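Local coordinates for two-domain protein containing predicted PHP-like metal-dependent phosphoesterase (Bacteroides vulgatus ATCC 8482, PDB 3E38) that binds three zinc ions through a PHP-like domain and is probably a metal-dependent phosphoesterase, possibly acting as a 5'-3' exonuclease on nucleic acids, at residues B[11-16]-B[247-252]; B[105-110]-B[224-229]; B[252-257]-B[282-287]. All coordinates share one frame; numbering follows the deposited sequence.

Overall arrangement
Interactions 1 and 3 both use helix 247-257, which leads from the metal-binding PHP-like domain into the Ig-like domain. They share Pro252, and their centres are about 12 Å apart. Interaction 1 sets the first half of the helix against the loop before strand 17-22, and interaction 3 sets its second half against strand 282-286, so the helix is packed on both domains. Interaction 2 belongs wholly to the PHP-like domain, where helix 223-231 meets segment 105-110, continuing strand 102-106. Along the chain it is nested within the loop closed by interaction 1; interaction 3 follows. The centre of interaction 2 lies about 22 Å from that of interaction 1 and about 31 Å from that of interaction 3.

Interaction 1: residues B[11-16]-B[247-252]; sequences PDLDGY and EDLLRP
Leu13 reaches from the loop before strand 17-22 to Leu249 and Pro252 of helix 247-257, an apolar contact at the junction of the PHP-like and Ig-like domains. The leucine opens a type II beta turn, Leu13 to Tyr16, that leads the chain into the first long strand of the PHP-like domain. With its CG anti to the carbonyl carbon (chi1 -64°), Leu13 offers one methyl to each partner. CD1 meets CD2 of Leu249 at 3.8 Å, the two side chains crossing at about a right angle. CD2 of Leu13 settles on the proline, 3.8 Å from C of Pro252 and 3.9 Å from CB of Pro252, with CG of the same ring close behind. No hydrogen bond links the segments.

The tight part of the contact is around Leu13, which is buried and also packs against Phe217 of strand 213-218 and Phe253 of the same helix. Leu249 and Pro252 are only partly buried. On the loose side, Asp14 and Gly15 at the corners of the turn, like Asp248 on the helix, are exposed to solvent. Asp14 nevertheless uses OD1 for a salt bridge to Lys256, a polar tie beside the apolar contact.

Pro252, lacking an N-H, makes no bond to the preceding turn, and the helix kinks there. Just before it the helical bonding is intact, Arg251 N donating to Glu247 O at 2.8 Å. The side chains of this pair form a salt bridge on another side of the helix, where Arg251 NH1 also binds the carbonyl O of Lys338. In the loop, Gly15 adopts a positive phi of 88° at the third position of the turn, which is closed by a bond from Tyr16 N to Leu13 O of 3.0 Å.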
loop_
_atom_site.group_PDB
_atom_site.type_symbol
_atom_site.label_atom_id
_atom_site.label_comp_id
_atom_site.label_asym_id
_atom_site.label_seq_id
_atom_site.Cartn_x
_atom_site.Cartn_y
_atom_site.Cartn_z
ATOM N N PRO B 11 9.269 -11.805 -19.759
ATOM C CA PRO B 11 9.702 -12.959 -20.508
ATOM C C PRO B 11 11.114 -12.896 -21.035
ATOM O O PRO B 11 11.835 -11.885 -20.922
ATOM C CB PRO B 11 8.732 -12.993 -21.705
ATOM C CG PRO B 11 8.173 -11.574 -21.830
ATOM C CD PRO B 11 8.622 -10.788 -20.618
ATOM N N ASP B 12 11.450 -14.018 -21.652
ATOM C CA ASP B 12 12.729 -14.230 -22.297
ATOM C C ASP B 12 12.555 -14.286 -23.766
ATOM O O ASP B 12 11.665 -14.913 -24.244
ATOM C CB ASP B 12 13.337 -15.568 -21.886
ATOM C CG ASP B 12 13.686 -15.617 -20.420
ATOM O OD1 ASP B 12 14.225 -14.611 -19.869
ATOM O OD2 ASP B 12 13.419 -16.676 -19.832
ATOM N N LEU B 13 13.443 -13.627 -24.479
ATOM C CA LEU B 13 13.456 -13.745 -25.912
ATOM C C LEU B 13 14.018 -15.121 -26.195
ATOM O O LEU B 13 14.782 -15.680 -25.393
ATOM C CB LEU B 13 14.349 -12.682 -26.564
ATOM C CG LEU B 13 13.931 -11.234 -26.397
ATOM C CD1 LEU B 13 14.997 -10.320 -26.973
ATOM C CD2 LEU B 13 12.576 -10.983 -27.058
ATOM N N ASP B 14 13.608 -15.666 -27.326
ATOM C CA ASP B 14 14.166 -16.936 -27.852
ATOM C C ASP B 14 15.687 -16.874 -27.953
ATOM O O ASP B 14 16.258 -15.953 -28.557
ATOM C CB ASP B 14 13.611 -17.247 -29.238
ATOM C CG ASP B 14 12.143 -17.665 -29.193
ATOM O OD1 ASP B 14 11.690 -18.031 -28.091
ATOM O OD2 ASP B 14 11.455 -17.631 -30.240
ATOM N N GLY B 15 16.333 -17.870 -27.368
ATOM C CA GLY B 15 17.790 -17.956 -27.375
ATOM C C GLY B 15 18.439 -17.221 -26.212
ATOM O O GLY B 15 19.602 -17.456 -25.870
ATOM N N TYR B 16 17.690 -16.327 -25.588
ATOM C CA TYR B 16 18.272 -15.515 -24.510
ATOM C C TYR B 16 17.589 -15.587 -23.170
ATOM O O TYR B 16 16.453 -15.946 -23.075
ATOM C CB TYR B 16 18.280 -14.091 -24.972
ATOM C CG TYR B 16 19.012 -13.910 -26.258
ATOM C CD1 TYR B 16 20.401 -13.921 -26.290
ATOM C CD2 TYR B 16 18.330 -13.715 -27.433
ATOM C CE1 TYR B 16 21.077 -13.755 -27.472
ATOM C CE2 TYR B 16 18.983 -13.537 -28.591
ATOM C CZ TYR B 16 20.365 -13.569 -28.615
ATOM O OH TYR B 16 21.022 -13.396 -29.816
ATOM N N GLU B 247 13.407 -1.607 -31.858
ATOM C CA GLU B 247 12.212 -2.281 -32.321
ATOM C C GLU B 247 12.411 -3.768 -32.564
ATOM O O GLU B 247 11.525 -4.572 -32.323
ATOM C CB GLU B 247 11.756 -1.654 -33.634
ATOM C CG GLU B 247 10.645 -2.437 -34.230
ATOM C CD GLU B 247 10.245 -1.939 -35.562
ATOM O OE1 GLU B 247 10.966 -1.092 -36.123
ATOM O OE2 GLU B 247 9.210 -2.407 -36.052
ATOM N N ASP B 248 13.581 -4.098 -33.091
ATOM C CA ASP B 248 13.918 -5.482 -33.430
ATOM C C ASP B 248 14.033 -6.334 -32.179
ATOM O O ASP B 248 14.098 -7.543 -32.231
ATOM C CB ASP B 248 15.203 -5.573 -34.239
ATOM C CG ASP B 248 16.419 -5.161 -33.441
ATOM O OD1 ASP B 248 16.358 -5.127 -32.186
ATOM O OD2 ASP B 248 17.431 -4.876 -34.072
ATOM N N LEU B 249 14.055 -5.660 -31.053
ATOM C CA LEU B 249 14.100 -6.318 -29.757
ATOM C C LEU B 249 12.748 -6.185 -29.047
ATOM O O LEU B 249 12.253 -7.154 -28.463
ATOM C CB LEU B 249 15.216 -5.745 -28.889
ATOM C CG LEU B 249 16.643 -6.215 -29.182
ATOM C CD1 LEU B 249 17.581 -5.552 -28.213
ATOM C CD2 LEU B 249 16.716 -7.741 -29.095
ATOM N N LEU B 250 12.156 -4.992 -29.128
ATOM C CA LEU B 250 10.878 -4.705 -28.430
ATOM C C LEU B 250 9.721 -5.454 -29.068
ATOM O O LEU B 250 8.827 -5.963 -28.395
ATOM C CB LEU B 250 10.576 -3.198 -28.326
ATOM C CG LEU B 250 10.911 -2.601 -26.940
ATOM C CD1 LEU B 250 12.271 -3.030 -26.375
ATOM C CD2 LEU B 250 10.739 -1.055 -26.940
ATOM N N ARG B 251 9.783 -5.563 -30.383
ATOM C CA ARG B 251 8.720 -6.242 -31.100
ATOM C C ARG B 251 8.590 -7.680 -30.608
ATOM O O ARG B 251 7.524 -8.078 -30.173
ATOM C CB ARG B 251 8.931 -6.214 -32.624
ATOM C CG ARG B 251 7.950 -7.076 -33.394
ATOM C CD ARG B 251 8.103 -6.830 -34.910
ATOM N NE ARG B 251 8.084 -5.389 -35.166
ATOM C CZ ARG B 251 6.970 -4.647 -35.155
ATOM N NH1 ARG B 251 5.810 -5.229 -34.928
ATOM N NH2 ARG B 251 7.006 -3.331 -35.373
ATOM N N PRO B 252 9.676 -8.470 -30.678
ATOM C CA PRO B 252 9.524 -9.842 -30.219
ATOM C C PRO B 252 9.261 -9.976 -28.735
ATOM O O PRO B 252 8.750 -11.009 -28.291
ATOM C CB PRO B 252 10.891 -10.482 -30.539
ATOM C CG PRO B 252 11.828 -9.332 -30.784
ATOM C CD PRO B 252 10.937 -8.289 -31.412
#

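Interaction 2: residues B[105-110]-B[224-229]; sequences AIFLSD and QGIREA
Phe107 lays one face of its ring against the aliphatic part of Arg227. CB of Arg227 stands 4.1 Å from the centroid of the Phe107 ring, 19° off the normal, in a CH-pi contact, and CD of Arg227 comes within 3.8 Å of CD2 of Phe107. The arginine chain bends at chi2 (54°) and runs back along the phenylalanine, bringing its NH1 to 3.5 Å from CB of Phe107. Guanidinium and ring planes are inclined by 37°. At the ring edge, near its plane, CG2 of Ile226 meets CZ of Phe107 at 4.0 Å. With an alanine at Phe107, the Arg227 methylenes and the Ile226 methyl would probably lose their common packing surface, leaving a gap beside helix 223-231.

Segment 105-110 carries on from strand 102-106 of a curled, mixed sheet, consistent with the distorted beta/alpha barrel of the PHP family. Helix 223-231 lies near the starts of parallel strands 50-56 and 87-95, where Ile226 touches Ala50 and Leu87; the zinc ligands His56 and Glu93 sit toward the other ends of these strands. Farther out, Asp231 forms a salt bridge with Arg227 NE, and the carbonyl O of Gly130 accepts from Arg227 NH2, fixing the guanidinium group.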
loop_
_atom_site.group_PDB
_atom_site.type_symbol
_atom_site.label_atom_id
_atom_site.label_comp_id
_atom_site.label_asym_id
_atom_site.label_seq_id
_atom_site.Cartn_x
_atom_site.Cartn_y
_atom_site.Cartn_z
ATOM N N ALA B 105 32.635 3.465 -16.355
ATOM C CA ALA B 105 33.542 2.448 -16.866
ATOM C C ALA B 105 33.204 1.200 -16.073
ATOM O O ALA B 105 33.382 1.177 -14.861
ATOM C CB ALA B 105 34.999 2.856 -16.659
ATOM N N ILE B 106 32.638 0.200 -16.743
ATOM C CA ILE B 106 32.333 -1.061 -16.071
ATOM C C ILE B 106 33.127 -2.198 -16.723
ATOM O O ILE B 106 33.738 -2.087 -17.805
ATOM C CB ILE B 106 30.794 -1.346 -15.942
ATOM C CG1 ILE B 106 30.152 -1.634 -17.299
ATOM C CG2 ILE B 106 30.086 -0.135 -15.234
ATOM C CD1 ILE B 106 28.726 -2.078 -17.225
ATOM N N PHE B 107 33.178 -3.273 -15.963
ATOM C CA PHE B 107 33.987 -4.447 -16.314
ATOM C C PHE B 107 35.465 -4.110 -16.146
ATOM O O PHE B 107 36.344 -4.602 -16.815
ATOM C CB PHE B 107 33.630 -5.029 -17.687
ATOM C CG PHE B 107 32.319 -5.784 -17.673
ATOM C CD1 PHE B 107 32.253 -7.026 -17.088
ATOM C CD2 PHE B 107 31.151 -5.212 -18.128
ATOM C CE1 PHE B 107 31.086 -7.697 -17.033
ATOM C CE2 PHE B 107 29.955 -5.893 -18.096
ATOM C CZ PHE B 107 29.919 -7.134 -17.538
ATOM N N LEU B 108 35.707 -3.227 -15.216
ATOM C CA LEU B 108 37.078 -2.915 -14.818
ATOM C C LEU B 108 37.688 -4.055 -14.061
ATOM O O LEU B 108 36.981 -4.890 -13.467
ATOM C CB LEU B 108 37.124 -1.678 -13.881
ATOM C CG LEU B 108 36.715 -0.371 -14.579
ATOM C CD1 LEU B 108 36.725 0.812 -13.628
ATOM C CD2 LEU B 108 37.574 -0.084 -15.829
ATOM N N SER B 109 39.020 -4.054 -14.048
ATOM C CA SER B 109 39.808 -5.006 -13.257
ATOM C C SER B 109 40.404 -4.281 -12.051
ATOM O O SER B 109 40.611 -4.856 -10.980
ATOM C CB SER B 109 40.894 -5.666 -14.102
ATOM O OG SER B 109 41.800 -4.710 -14.603
ATOM N N ASP B 110 40.597 -2.983 -12.223
ATOM C CA ASP B 110 41.160 -2.138 -11.165
ATOM C C ASP B 110 40.709 -0.679 -11.335
ATOM O O ASP B 110 40.916 -0.041 -12.394
ATOM C CB ASP B 110 42.713 -2.318 -11.195
ATOM C CG ASP B 110 43.424 -1.578 -10.089
ATOM O OD1 ASP B 110 42.776 -0.885 -9.269
ATOM O OD2 ASP B 110 44.650 -1.668 -10.040
ATOM N N GLN B 224 30.303 -12.763 -18.331
ATOM C CA GLN B 224 30.665 -12.757 -19.764
ATOM C C GLN B 224 29.380 -12.656 -20.579
ATOM O O GLN B 224 29.314 -11.996 -21.645
ATOM C CB GLN B 224 31.508 -14.008 -20.150
ATOM N N GLY B 225 28.337 -13.304 -20.072
ATOM C CA GLY B 225 27.043 -13.282 -20.754
ATOM C C GLY B 225 26.531 -11.858 -20.869
ATOM O O GLY B 225 26.105 -11.360 -21.949
ATOM N N ILE B 226 26.628 -11.170 -19.754
ATOM C CA ILE B 226 26.174 -9.781 -19.704
ATOM C C ILE B 226 26.985 -8.903 -20.641
ATOM O O ILE B 226 26.470 -8.089 -21.382
ATOM C CB ILE B 226 26.300 -9.225 -18.321
ATOM C CG1 ILE B 226 25.291 -9.930 -17.384
ATOM C CG2 ILE B 226 26.055 -7.712 -18.311
ATOM C CD1 ILE B 226 25.341 -9.409 -16.035
ATOM N N ARG B 227 28.281 -9.087 -20.573
ATOM C CA ARG B 227 29.207 -8.286 -21.335
ATOM C C ARG B 227 28.930 -8.448 -22.810
ATOM O O ARG B 227 28.927 -7.453 -23.546
ATOM C CB ARG B 227 30.670 -8.639 -21.013
ATOM C CG ARG B 227 31.681 -7.860 -21.872
ATOM C CD ARG B 227 31.421 -6.397 -21.765
ATOM N NE ARG B 227 32.262 -5.552 -22.605
ATOM C CZ ARG B 227 33.471 -5.100 -22.262
ATOM N NH1 ARG B 227 34.066 -5.439 -21.109
ATOM N NH2 ARG B 227 34.096 -4.311 -23.088
ATOM N N GLU B 228 28.656 -9.691 -23.231
ATOM C CA GLU B 228 28.407 -9.993 -24.676
ATOM C C GLU B 228 27.087 -9.351 -25.156
ATOM O O GLU B 228 26.971 -8.793 -26.269
ATOM C CB GLU B 228 28.455 -11.509 -24.963
ATOM C CG GLU B 228 28.213 -11.885 -26.438
ATOM C CD GLU B 228 26.747 -11.976 -26.814
ATOM O OE1 GLU B 228 25.883 -12.080 -25.896
ATOM O OE2 GLU B 228 26.467 -11.992 -28.036
ATOM N N ALA B 229 26.119 -9.357 -24.262
ATOM C CA ALA B 229 24.827 -8.698 -24.526
ATOM C C ALA B 229 25.051 -7.201 -24.741
ATOM O O ALA B 229 24.568 -6.593 -25.720
ATOM C CB ALA B 229 23.856 -8.913 -23.369
HETATM O O HOH W 1 36.848 -5.096 -19.138
#

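Interaction 3: residues B[252-257]-B[282-287]; sequences PFFEKC and LKLKKT
The backbone N of Cys257 donates to the carbonyl O of Phe254 at 2.9 Å, tying together the two residues that meet strand 282-286. A second bond of the same span, from Lys256 N to Phe253 O, is also 2.9 Å. Across the contact everything is apolar and buried. Leu282 points toward the helix and divides its methyls between the pair: CD2 lies at the edge of the aromatic ring, near its plane, 4.2 Å from CE1 of Phe254, while CD1 meets CB of Cys257 at 4.2 Å. Two residues further along the strand, CD2 of Leu284 approaches CZ of Phe254 obliquely at 4.1 Å. The ring gets there because CG of Phe254 is anti to the backbone N (chi1 177°), which sends it out from the helix to the two leucines.

Helix 247-257 here packs on the five-stranded antiparallel sheet of the Ig-like beta sandwich; strand 258-265, the next in the chain, lies in the four-stranded sheet. The axes of helix and strand approach to 11.6 Å at an angle of 107°, so the helix runs across the strand. Val326 of adjacent strand 321-326 and Leu337 of strand 335-342, the next across, add to the bed of Phe254, and Tyr339 of that strand meets its ring edge-to-face. Beyond the packed region, Lys286 NZ reaches a second subunit, forming a salt bridge with Asp146 of that chain.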
loop_
_atom_site.group_PDB
_atom_site.type_symbol
_atom_site.label_atom_id
_atom_site.label_comp_id
_atom_site.label_asym_id
_atom_site.label_seq_id
_atom_site.Cartn_x
_atom_site.Cartn_y
_atom_site.Cartn_z
ATOM N N PRO B 252 9.676 -8.470 -30.678
ATOM C CA PRO B 252 9.524 -9.842 -30.219
ATOM C C PRO B 252 9.261 -9.976 -28.735
ATOM O O PRO B 252 8.750 -11.009 -28.291
ATOM C CB PRO B 252 10.891 -10.482 -30.539
ATOM C CG PRO B 252 11.828 -9.332 -30.784
ATOM C CD PRO B 252 10.937 -8.289 -31.412
ATOM N N PHE B 253 9.619 -8.938 -27.994
ATOM C CA PHE B 253 9.473 -8.937 -26.495
ATOM C C PHE B 253 8.005 -8.758 -26.179
ATOM O O PHE B 253 7.416 -9.458 -25.362
ATOM C CB PHE B 253 10.355 -7.849 -25.860
ATOM C CG PHE B 253 10.363 -7.846 -24.362
ATOM C CD1 PHE B 253 11.079 -8.803 -23.648
ATOM C CD2 PHE B 253 9.686 -6.866 -23.651
ATOM C CE1 PHE B 253 11.098 -8.801 -22.254
ATOM C CE2 PHE B 253 9.699 -6.867 -22.249
ATOM C CZ PHE B 253 10.410 -7.842 -21.557
ATOM N N PHE B 254 7.388 -7.858 -26.921
ATOM C CA PHE B 254 5.968 -7.588 -26.731
ATOM C C PHE B 254 5.176 -8.816 -27.020
ATOM O O PHE B 254 4.211 -9.114 -26.362
ATOM C CB PHE B 254 5.461 -6.474 -27.636
ATOM C CG PHE B 254 3.977 -6.228 -27.493
ATOM C CD1 PHE B 254 3.475 -5.603 -26.366
ATOM C CD2 PHE B 254 3.084 -6.618 -28.486
ATOM C CE1 PHE B 254 2.117 -5.370 -26.222
ATOM C CE2 PHE B 254 1.700 -6.377 -28.336
ATOM C CZ PHE B 254 1.234 -5.753 -27.222
ATOM N N GLU B 255 5.613 -9.523 -28.042
ATOM C CA GLU B 255 4.943 -10.766 -28.493
ATOM C C GLU B 255 4.950 -11.820 -27.378
ATOM O O GLU B 255 4.055 -12.651 -27.257
ATOM C CB GLU B 255 5.614 -11.282 -29.771
ATOM C CG GLU B 255 4.887 -12.384 -30.508
ATOM C CD GLU B 255 5.090 -13.750 -29.890
ATOM O OE1 GLU B 255 6.255 -14.105 -29.581
ATOM O OE2 GLU B 255 4.081 -14.484 -29.741
ATOM N N LYS B 256 5.942 -11.729 -26.519
ATOM C CA LYS B 256 6.083 -12.659 -25.397
ATOM C C LYS B 256 5.330 -12.165 -24.161
ATOM O O LYS B 256 5.095 -12.921 -23.212
ATOM C CB LYS B 256 7.554 -12.775 -25.017
ATOM C CG LYS B 256 8.439 -13.318 -26.080
ATOM C CD LYS B 256 8.321 -14.780 -26.156
ATOM C CE LYS B 256 9.526 -15.345 -26.861
ATOM N NZ LYS B 256 9.399 -16.808 -26.917
ATOM N N CYS B 257 4.939 -10.894 -24.203
ATOM C CA CYS B 257 4.294 -10.229 -23.038
ATOM C C CYS B 257 2.804 -10.478 -22.967
ATOM O O CYS B 257 2.183 -10.348 -21.919
ATOM C CB CYS B 257 4.522 -8.721 -23.073
ATOM S SG CYS B 257 6.186 -8.195 -22.639
ATOM N N LEU B 282 0.880 -2.383 -20.083
ATOM C CA LEU B 282 0.986 -2.223 -21.531
ATOM C C LEU B 282 -0.101 -1.292 -21.993
ATOM O O LEU B 282 -1.240 -1.431 -21.616
ATOM C CB LEU B 282 0.878 -3.594 -22.228
ATOM C CG LEU B 282 1.888 -4.646 -21.740
ATOM C CD1 LEU B 282 1.440 -6.093 -22.037
ATOM C CD2 LEU B 282 3.306 -4.342 -22.324
ATOM N N LYS B 283 0.267 -0.323 -22.804
ATOM C CA LYS B 283 -0.683 0.674 -23.239
ATOM C C LYS B 283 -0.752 0.715 -24.727
ATOM O O LYS B 283 0.200 1.071 -25.382
ATOM C CB LYS B 283 -0.281 2.044 -22.680
ATOM C CG LYS B 283 -0.251 2.100 -21.129
ATOM C CD LYS B 283 0.258 3.456 -20.649
ATOM C CE LYS B 283 0.476 3.530 -19.136
ATOM N N LEU B 284 -1.939 0.390 -25.215
ATOM C CA LEU B 284 -2.252 0.278 -26.631
ATOM C C LEU B 284 -3.103 1.428 -27.105
ATOM O O LEU B 284 -3.996 1.895 -26.411
ATOM C CB LEU B 284 -3.011 -1.012 -26.901
ATOM C CG LEU B 284 -2.523 -2.247 -26.153
ATOM C CD1 LEU B 284 -3.225 -3.465 -26.666
ATOM C CD2 LEU B 284 -1.018 -2.410 -26.290
ATOM N N LYS B 285 -2.755 1.908 -28.278
ATOM C CA LYS B 285 -3.470 3.006 -28.906
ATOM C C LYS B 285 -3.687 2.677 -30.378
ATOM O O LYS B 285 -2.739 2.396 -31.101
ATOM C CB LYS B 285 -2.705 4.329 -28.748
ATOM C CG LYS B 285 -3.334 5.535 -29.430
ATOM C CD LYS B 285 -2.588 6.827 -29.113
ATOM N N LYS B 286 -4.953 2.676 -30.788
ATOM C CA LYS B 286 -5.339 2.357 -32.176
ATOM C C LYS B 286 -4.614 3.249 -33.152
ATOM O O LYS B 286 -4.424 4.413 -32.894
ATOM C CB LYS B 286 -6.869 2.446 -32.362
ATOM C CG LYS B 286 -7.363 2.333 -33.792
ATOM C CD LYS B 286 -8.816 1.779 -33.906
ATOM C CE LYS B 286 -9.910 2.697 -33.424
ATOM N NZ LYS B 286 -11.226 1.975 -33.489
ATOM N N THR B 287 -4.174 2.666 -34.260
ATOM C CA THR B 287 -3.498 3.408 -35.318
ATOM C C THR B 287 -4.308 3.267 -36.604
ATOM O O THR B 287 -5.422 2.741 -36.587
ATOM C CB THR B 287 -2.022 2.957 -35.504
ATOM O OG1 THR B 287 -1.962 1.565 -35.828
ATOM C CG2 THR B 287 -1.218 3.167 -34.214
#